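Local coordinates for suppressor protein MPT5 (Saccharomyces cerevisiae, PDB 5BZ1) that binds specific sequences in the 3'-UTRs of target mRNAs through its Pumilio repeats and so regulates gene expression after transcription, at residues S153-V165 with L186-I198. Residues are numbered along the deposited sequence; the frame is centred on the assembly and turned at random.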
ATOM      1  N   SER A 153      -8.206  -7.248 -13.099  1.00 35.55           N
ATOM      2  CA  SER A 153      -7.563  -8.475 -12.635  1.00 36.20           C
ATOM      3  C   SER A 153      -6.060  -8.256 -12.490  1.00 33.82           C
ATOM      4  O   SER A 153      -5.454  -7.547 -13.299  1.00 27.66           O
ATOM      5  CB  SER A 153      -7.805  -9.613 -13.623  1.00 33.93           C
ATOM      6  OG  SER A 153      -7.094 -10.776 -13.239  1.00 36.79           O
ATOM      7  N   PRO A 154      -5.452  -8.864 -11.458  1.00 33.20           N
ATOM      8  CA  PRO A 154      -4.000  -8.795 -11.251  1.00 31.60           C
ATOM      9  C   PRO A 154      -3.200  -9.277 -12.463  1.00 30.15           C
ATOM     10  O   PRO A 154      -2.042  -8.890 -12.610  1.00 33.34           O
ATOM     11  CB  PRO A 154      -3.776  -9.726 -10.055  1.00 35.81           C
ATOM     12  CG  PRO A 154      -5.050  -9.610  -9.272  1.00 37.03           C
ATOM     13  CD  PRO A 154      -6.138  -9.510 -10.323  1.00 32.81           C
ATOM     14  N   SER A 155      -3.810 -10.090 -13.323  1.00 29.49           N
ATOM     15  CA  SER A 155      -3.164 -10.510 -14.565  1.00 32.82           C
ATOM     16  C   SER A 155      -2.876  -9.322 -15.498  1.00 33.87           C
ATOM     17  O   SER A 155      -2.166  -9.471 -16.496  1.00 36.76           O
ATOM     18  CB  SER A 155      -4.024 -11.540 -15.297  1.00 33.34           C
ATOM     19  OG  SER A 155      -5.158 -10.929 -15.883  1.00 38.15           O
ATOM     20  N   LYS A 156      -3.424  -8.152 -15.172  1.00 31.03           N
ATOM     21  CA  LYS A 156      -3.218  -6.944 -15.969  1.00 32.81           C
ATOM     22  C   LYS A 156      -2.188  -6.006 -15.336  1.00 34.15           C
ATOM     23  O   LYS A 156      -1.811  -4.997 -15.937  1.00 33.23           O
ATOM     24  CB  LYS A 156      -4.537  -6.178 -16.135  1.00 32.27           C
ATOM     25  CG  LYS A 156      -5.743  -7.022 -16.528  1.00 33.56           C
ATOM     26  CD  LYS A 156      -5.620  -7.583 -17.936  1.00 31.04           C
ATOM     27  CE  LYS A 156      -6.934  -8.223 -18.375  1.00 31.24           C
ATOM     28  NZ  LYS A 156      -6.829  -8.881 -19.710  1.00 30.15           N
ATOM     29  N   PHE A 157      -1.731  -6.342 -14.130  1.00 33.04           N
ATOM     30  CA  PHE A 157      -0.878  -5.441 -13.344  1.00 36.04           C
ATOM     31  C   PHE A 157       0.553  -5.299 -13.881  1.00 36.13           C
ATOM     32  O   PHE A 157       1.390  -4.643 -13.252  1.00 37.36           O
ATOM     33  CB  PHE A 157      -0.810  -5.890 -11.876  1.00 31.39           C
ATOM     34  CG  PHE A 157      -2.099  -5.714 -11.108  1.00 35.38           C
ATOM     35  CD1 PHE A 157      -3.195  -5.079 -11.678  1.00 33.30           C
ATOM     36  CD2 PHE A 157      -2.204  -6.181  -9.801  1.00 36.77           C
ATOM     37  CE1 PHE A 157      -4.377  -4.920 -10.964  1.00 28.41           C
ATOM     38  CE2 PHE A 157      -3.380  -6.026  -9.081  1.00 37.88           C
ATOM     39  CZ  PHE A 157      -4.468  -5.394  -9.664  1.00 28.94           C
ATOM     40  N   GLY A 158       0.828  -5.911 -15.031  1.00 32.35           N
ATOM     41  CA  GLY A 158       2.165  -5.943 -15.605  1.00 32.36           C
ATOM     42  C   GLY A 158       2.924  -4.626 -15.653  1.00 34.09           C
ATOM     43  O   GLY A 158       4.079  -4.562 -15.230  1.00 31.74           O
ATOM     44  N   PHE A 159       2.283  -3.574 -16.157  1.00 29.47           N
ATOM     45  CA  PHE A 159       2.950  -2.281 -16.305  1.00 29.11           C
ATOM     46  C   PHE A 159       3.299  -1.634 -14.965  1.00 28.45           C
ATOM     47  O   PHE A 159       4.255  -0.860 -14.868  1.00 29.14           O
ATOM     48  CB  PHE A 159       2.113  -1.329 -17.163  1.00 24.03           C
ATOM     49  CG  PHE A 159       0.929  -0.732 -16.450  1.00 29.32           C
ATOM     50  CD1 PHE A 159       1.016   0.531 -15.876  1.00 31.89           C
ATOM     51  CD2 PHE A 159      -0.278  -1.414 -16.381  1.00 28.90           C
ATOM     52  CE1 PHE A 159      -0.073   1.098 -15.235  1.00 29.01           C
ATOM     53  CE2 PHE A 159      -1.376  -0.852 -15.741  1.00 29.09           C
ATOM     54  CZ  PHE A 159      -1.271   0.405 -15.168  1.00 25.00           C
ATOM     55  N   ILE A 160       2.516  -1.953 -13.940  1.00 25.51           N
ATOM     56  CA  ILE A 160       2.772  -1.447 -12.598  1.00 27.54           C
ATOM     57  C   ILE A 160       3.944  -2.195 -11.957  1.00 31.80           C
ATOM     58  O   ILE A 160       4.871  -1.573 -11.435  1.00 33.12           O
ATOM     59  CB  ILE A 160       1.526  -1.575 -11.701  1.00 27.04           C
ATOM     60  CG1 ILE A 160       0.334  -0.851 -12.330  1.00 27.46           C
ATOM     61  CG2 ILE A 160       1.804  -1.013 -10.318  1.00 28.18           C
ATOM     62  CD1 ILE A 160      -0.971  -1.019 -11.566  1.00 24.05           C
ATOM     63  N   ILE A 161       3.885  -3.526 -11.985  1.00 30.24           N
ATOM     64  CA  ILE A 161       4.957  -4.360 -11.448  1.00 31.84           C
ATOM     65  C   ILE A 161       6.284  -4.002 -12.114  1.00 32.57           C
ATOM     66  O   ILE A 161       7.294  -3.800 -11.432  1.00 33.17           O
ATOM     67  CB  ILE A 161       4.682  -5.873 -11.653  1.00 33.24           C
ATOM     68  CG1 ILE A 161       3.287  -6.255 -11.145  1.00 29.04           C
ATOM     69  CG2 ILE A 161       5.762  -6.715 -10.975  1.00 31.35           C
ATOM     70  CD1 ILE A 161       3.065  -5.960  -9.672  1.00 32.42           C
ATOM     71  N   ASP A 162       6.274  -3.920 -13.445  1.00 30.63           N
ATOM     72  CA  ASP A 162       7.479  -3.616 -14.217  1.00 33.40           C
ATOM     73  C   ASP A 162       8.130  -2.299 -13.790  1.00 33.56           C
ATOM     74  O   ASP A 162       9.350  -2.208 -13.660  1.00 38.12           O
ATOM     75  CB  ASP A 162       7.166  -3.567 -15.717  1.00 40.05           C
ATOM     76  CG  ASP A 162       6.880  -4.938 -16.306  1.00 45.07           C
ATOM     77  OD1 ASP A 162       7.074  -5.949 -15.599  1.00 42.82           O
ATOM     78  OD2 ASP A 162       6.468  -4.999 -17.485  1.00 48.14           O
ATOM     79  N   ALA A 163       7.307  -1.278 -13.577  1.00 27.86           N
ATOM     80  CA  ALA A 163       7.799   0.033 -13.164  1.00 34.18           C
ATOM     81  C   ALA A 163       8.437  -0.009 -11.777  1.00 34.45           C
ATOM     82  O   ALA A 163       9.471   0.615 -11.536  1.00 34.65           O
ATOM     83  CB  ALA A 163       6.675   1.041 -13.187  1.00 31.00           C
ATOM     84  N   ILE A 164       7.803  -0.741 -10.867  1.00 33.41           N
ATOM     85  CA  ILE A 164       8.253  -0.832  -9.483  1.00 30.18           C
ATOM     86  C   ILE A 164       9.606  -1.523  -9.345  1.00 29.85           C
ATOM     87  O   ILE A 164      10.482  -1.040  -8.623  1.00 34.30           O
ATOM     88  CB  ILE A 164       7.213  -1.566  -8.614  1.00 31.94           C
ATOM     89  CG1 ILE A 164       5.951  -0.721  -8.483  1.00 31.28           C
ATOM     90  CG2 ILE A 164       7.768  -1.875  -7.231  1.00 36.21           C
ATOM     91  CD1 ILE A 164       4.815  -1.432  -7.807  1.00 25.73           C
ATOM     92  N   VAL A 165       9.777  -2.650 -10.033  1.00 27.47           N
ATOM     93  CA  VAL A 165      10.987  -3.458  -9.871  1.00 35.31           C
ATOM     94  C   VAL A 165      12.167  -2.976 -10.716  1.00 39.14           C
ATOM     95  O   VAL A 165      13.276  -3.500 -10.592  1.00 43.32           O
ATOM     96  CB  VAL A 165      10.732  -4.956 -10.165  1.00 35.49           C
ATOM     97  CG1 VAL A 165       9.555  -5.465  -9.354  1.00 32.66           C
ATOM     98  CG2 VAL A 165      10.490  -5.178 -11.658  1.00 29.60           C
ATOM     99  N   LEU A 186      -1.786  -2.172  -3.894  1.00 21.73           N
ATOM    100  CA  LEU A 186      -1.339  -3.188  -4.838  1.00 25.75           C
ATOM    101  C   LEU A 186      -1.026  -4.513  -4.146  1.00 28.93           C
ATOM    102  O   LEU A 186      -1.488  -5.571  -4.579  1.00 28.59           O
ATOM    103  CB  LEU A 186      -0.102  -2.693  -5.586  1.00 25.94           C
ATOM    104  CG  LEU A 186       0.497  -3.664  -6.602  1.00 32.92           C
ATOM    105  CD1 LEU A 186      -0.425  -3.823  -7.807  1.00 23.58           C
ATOM    106  CD2 LEU A 186       1.870  -3.207  -7.036  1.00 31.77           C
ATOM    107  N   LEU A 187      -0.246  -4.445  -3.069  1.00 30.22           N
ATOM    108  CA  LEU A 187       0.191  -5.643  -2.355  1.00 33.23           C
ATOM    109  C   LEU A 187      -0.978  -6.395  -1.725  1.00 31.80           C
ATOM    110  O   LEU A 187      -0.900  -7.603  -1.505  1.00 33.10           O
ATOM    111  CB  LEU A 187       1.228  -5.288  -1.285  1.00 29.99           C
ATOM    112  CG  LEU A 187       2.624  -4.877  -1.755  1.00 31.25           C
ATOM    113  CD1 LEU A 187       3.480  -4.424  -0.585  1.00 32.93           C
ATOM    114  CD2 LEU A 187       3.304  -6.017  -2.482  1.00 29.29           C
ATOM    115  N   SER A 188      -2.065  -5.681  -1.447  1.00 28.72           N
ATOM    116  CA  SER A 188      -3.216  -6.284  -0.785  1.00 31.46           C
ATOM    117  C   SER A 188      -4.083  -7.112  -1.735  1.00 29.96           C
ATOM    118  O   SER A 188      -4.914  -7.902  -1.286  1.00 35.40           O
ATOM    119  CB  SER A 188      -4.069  -5.213  -0.102  1.00 30.42           C
ATOM    120  OG  SER A 188      -4.685  -4.369  -1.057  1.00 31.27           O
ATOM    121  N   VAL A 189      -3.887  -6.943  -3.041  1.00 25.79           N
ATOM    122  CA  VAL A 189      -4.720  -7.646  -4.022  1.00 34.28           C
ATOM    123  C   VAL A 189      -3.949  -8.441  -5.083  1.00 29.88           C
ATOM    124  O   VAL A 189      -4.520  -9.314  -5.731  1.00 33.64           O
ATOM    125  CB  VAL A 189      -5.685  -6.676  -4.757  1.00 34.17           C
ATOM    126  CG1 VAL A 189      -6.646  -6.020  -3.782  1.00 34.60           C
ATOM    127  CG2 VAL A 189      -4.895  -5.630  -5.521  1.00 25.89           C
ATOM    128  N   CYS A 190      -2.667  -8.139  -5.271  1.00 27.08           N
ATOM    129  CA  CYS A 190      -1.898  -8.773  -6.342  1.00 33.00           C
ATOM    130  C   CYS A 190      -1.536 -10.226  -6.015  1.00 34.89           C
ATOM    131  O   CYS A 190      -1.711 -10.671  -4.879  1.00 32.57           O
ATOM    132  CB  CYS A 190      -0.646  -7.958  -6.674  1.00 30.19           C
ATOM    133  SG  CYS A 190       0.614  -7.967  -5.382  1.00 39.37           S
ATOM    134  N   THR A 191      -1.047 -10.965  -7.012  1.00 36.22           N
ATOM    135  CA  THR A 191      -0.745 -12.388  -6.834  1.00 31.69           C
ATOM    136  C   THR A 191       0.494 -12.604  -5.972  1.00 32.83           C
ATOM    137  O   THR A 191       1.329 -11.711  -5.835  1.00 32.47           O
ATOM    138  CB  THR A 191      -0.547 -13.112  -8.180  1.00 36.17           C
ATOM    139  OG1 THR A 191       0.793 -12.913  -8.651  1.00 33.63           O
ATOM    140  CG2 THR A 191      -1.537 -12.599  -9.217  1.00 32.57           C
ATOM    141  N   LEU A 192       0.610 -13.799  -5.399  1.00 33.59           N
ATOM    142  CA  LEU A 192       1.735 -14.130  -4.532  1.00 35.41           C
ATOM    143  C   LEU A 192       3.066 -13.934  -5.260  1.00 38.22           C
ATOM    144  O   LEU A 192       4.001 -13.346  -4.711  1.00 31.78           O
ATOM    145  CB  LEU A 192       1.608 -15.564  -4.014  1.00 34.43           C
ATOM    146  CG  LEU A 192       2.487 -15.959  -2.830  1.00 44.19           C
ATOM    147  CD1 LEU A 192       2.620 -14.802  -1.854  1.00 38.68           C
ATOM    148  CD2 LEU A 192       1.907 -17.173  -2.126  1.00 43.88           C
ATOM    149  N   GLN A 193       3.133 -14.398  -6.505  1.00 37.33           N
ATOM    150  CA  GLN A 193       4.352 -14.289  -7.302  1.00 38.08           C
ATOM    151  C   GLN A 193       4.704 -12.839  -7.645  1.00 39.14           C
ATOM    152  O   GLN A 193       5.880 -12.503  -7.804  1.00 40.57           O
ATOM    153  CB  GLN A 193       4.256 -15.156  -8.562  1.00 36.38           C
ATOM    154  CG  GLN A 193       4.490 -16.644  -8.280  1.00 43.25           C
ATOM    155  CD  GLN A 193       4.293 -17.523  -9.500  1.00 45.07           C
ATOM    156  OE1 GLN A 193       3.495 -17.214 -10.383  1.00 43.64           O
ATOM    157  NE2 GLN A 193       5.024 -18.631  -9.552  1.00 39.08           N
ATOM    158  N   GLN A 194       3.687 -11.988  -7.751  1.00 29.02           N
ATOM    159  CA  GLN A 194       3.916 -10.558  -7.945  1.00 30.75           C
ATOM    160  C   GLN A 194       4.446  -9.912  -6.663  1.00 29.64           C
ATOM    161  O   GLN A 194       5.270  -9.001  -6.719  1.00 27.93           O
ATOM    162  CB  GLN A 194       2.638  -9.853  -8.421  1.00 27.39           C
ATOM    163  CG  GLN A 194       2.248 -10.159  -9.878  1.00 30.21           C
ATOM    164  CD  GLN A 194       0.844  -9.689 -10.216  1.00 32.59           C
ATOM    165  OE1 GLN A 194       0.003  -9.537  -9.330  1.00 35.22           O
ATOM    166  NE2 GLN A 194       0.582  -9.463 -11.500  1.00 31.57           N
ATOM    167  N   ILE A 195       3.966 -10.384  -5.513  1.00 34.15           N
ATOM    168  CA  ILE A 195       4.468  -9.913  -4.221  1.00 37.53           C
ATOM    169  C   ILE A 195       5.952 -10.255  -4.068  1.00 36.31           C
ATOM    170  O   ILE A 195       6.743  -9.435  -3.592  1.00 34.89           O
ATOM    171  CB  ILE A 195       3.675 -10.525  -3.043  1.00 40.34           C
ATOM    172  CG1 ILE A 195       2.209 -10.099  -3.095  1.00 34.38           C
ATOM    173  CG2 ILE A 195       4.283 -10.124  -1.702  1.00 35.62           C
ATOM    174  CD1 ILE A 195       1.345 -10.738  -2.020  1.00 38.21           C
ATOM    175  N   PHE A 196       6.315 -11.471  -4.473  1.00 34.23           N
ATOM    176  CA  PHE A 196       7.700 -11.942  -4.419  1.00 36.50           C
ATOM    177  C   PHE A 196       8.655 -11.023  -5.170  1.00 40.68           C
ATOM    178  O   PHE A 196       9.686 -10.621  -4.629  1.00 40.36           O
ATOM    179  CB  PHE A 196       7.810 -13.353  -5.001  1.00 34.96           C
ATOM    180  CG  PHE A 196       7.346 -14.437  -4.073  1.00 38.61           C
ATOM    181  CD1 PHE A 196       7.092 -14.167  -2.736  1.00 39.07           C
ATOM    182  CD2 PHE A 196       7.172 -15.734  -4.538  1.00 37.20           C
ATOM    183  CE1 PHE A 196       6.667 -15.167  -1.879  1.00 37.67           C
ATOM    184  CE2 PHE A 196       6.746 -16.739  -3.685  1.00 37.40           C
ATOM    185  CZ  PHE A 196       6.494 -16.452  -2.354  1.00 37.25           C
ATOM    186  N   LYS A 197       8.311 -10.704  -6.417  1.00 35.48           N
ATOM    187  CA  LYS A 197       9.152  -9.853  -7.257  1.00 39.42           C
ATOM    188  C   LYS A 197       9.392  -8.488  -6.618  1.00 36.59           C
ATOM    189  O   LYS A 197      10.495  -7.945  -6.684  1.00 36.82           O
ATOM    190  CB  LYS A 197       8.537  -9.696  -8.654  1.00 41.77           C
ATOM    191  CG  LYS A 197       8.761 -10.903  -9.560  1.00 49.61           C
ATOM    192  CD  LYS A 197       7.762 -10.948 -10.710  1.00 56.48           C
ATOM    193  CE  LYS A 197       7.856  -9.720 -11.600  1.00 59.75           C
ATOM    194  NZ  LYS A 197       9.154  -9.636 -12.320  1.00 66.85           N
ATOM    195  N   ILE A 198       8.355  -7.946  -5.987  1.00 31.46           N
ATOM    196  CA  ILE A 198       8.448  -6.654  -5.316  1.00 30.31           C
ATOM    197  C   ILE A 198       9.261  -6.763  -4.026  1.00 33.98           C
ATOM    198  O   ILE A 198      10.059  -5.880  -3.705  1.00 33.77           O
ATOM    199  CB  ILE A 198       7.047  -6.081  -5.024  1.00 28.40           C
ATOM    200  CG1 ILE A 198       6.273  -5.898  -6.332  1.00 30.80           C
ATOM    201  CG2 ILE A 198       7.139  -4.762  -4.275  1.00 27.43           C
ATOM    202  CD1 ILE A 198       4.864  -5.354  -6.154  1.00 24.19           C
TER
HETATM  203  O   HOH W   1       8.384  -7.312 -14.067  1.00 42.38           O
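Helix 158-165 and helix 192-198 run side by side in nearly the same direction, at 20° with axes 10.2 Å apart, and P154 meets C190 where the chain turns into each. This is packing within the helical repeat array of a PUF (Pumilio homology) domain: helix 158-165 spans the boundary between Pumilio repeats 4 and 5, and segment 186-198 lies within repeat 5. The one direct hydrogen bond across the two segments comes from the amide of Q194. Its NE2 donates to P154 O (2.9 Å, 167°), with the acceptor close to the amide plane but the donor above the carbonyl plane; F157 N reaches the same oxygen from the opposite face. Q194 OE1 accepts from T191 N, and these two bonds together fix the amide's rotation; T191 OG1 takes Q194 N, completing a capping box.

Beyond P154 and Q194, toward the C-terminal ends of the helices, the contact is largely apolar. I161 is a knob among L186, Q194, K197 and I198. L186 CG stands anti to the backbone N (chi1 179°), carrying the branch toward helix 158-165, where its methyls part: CD1 against F157 CD2 (3.6 Å), CD2 to I164 CD1, tip to tip at 3.5 Å. C190 CB lies in plane at the edge of the F157 ring, and I149 of helix 141-151 backs L186 and V189. Farther along, V165 CG1 packs on K197 O, and K197 CE lies 3.7 Å from I161 CG2.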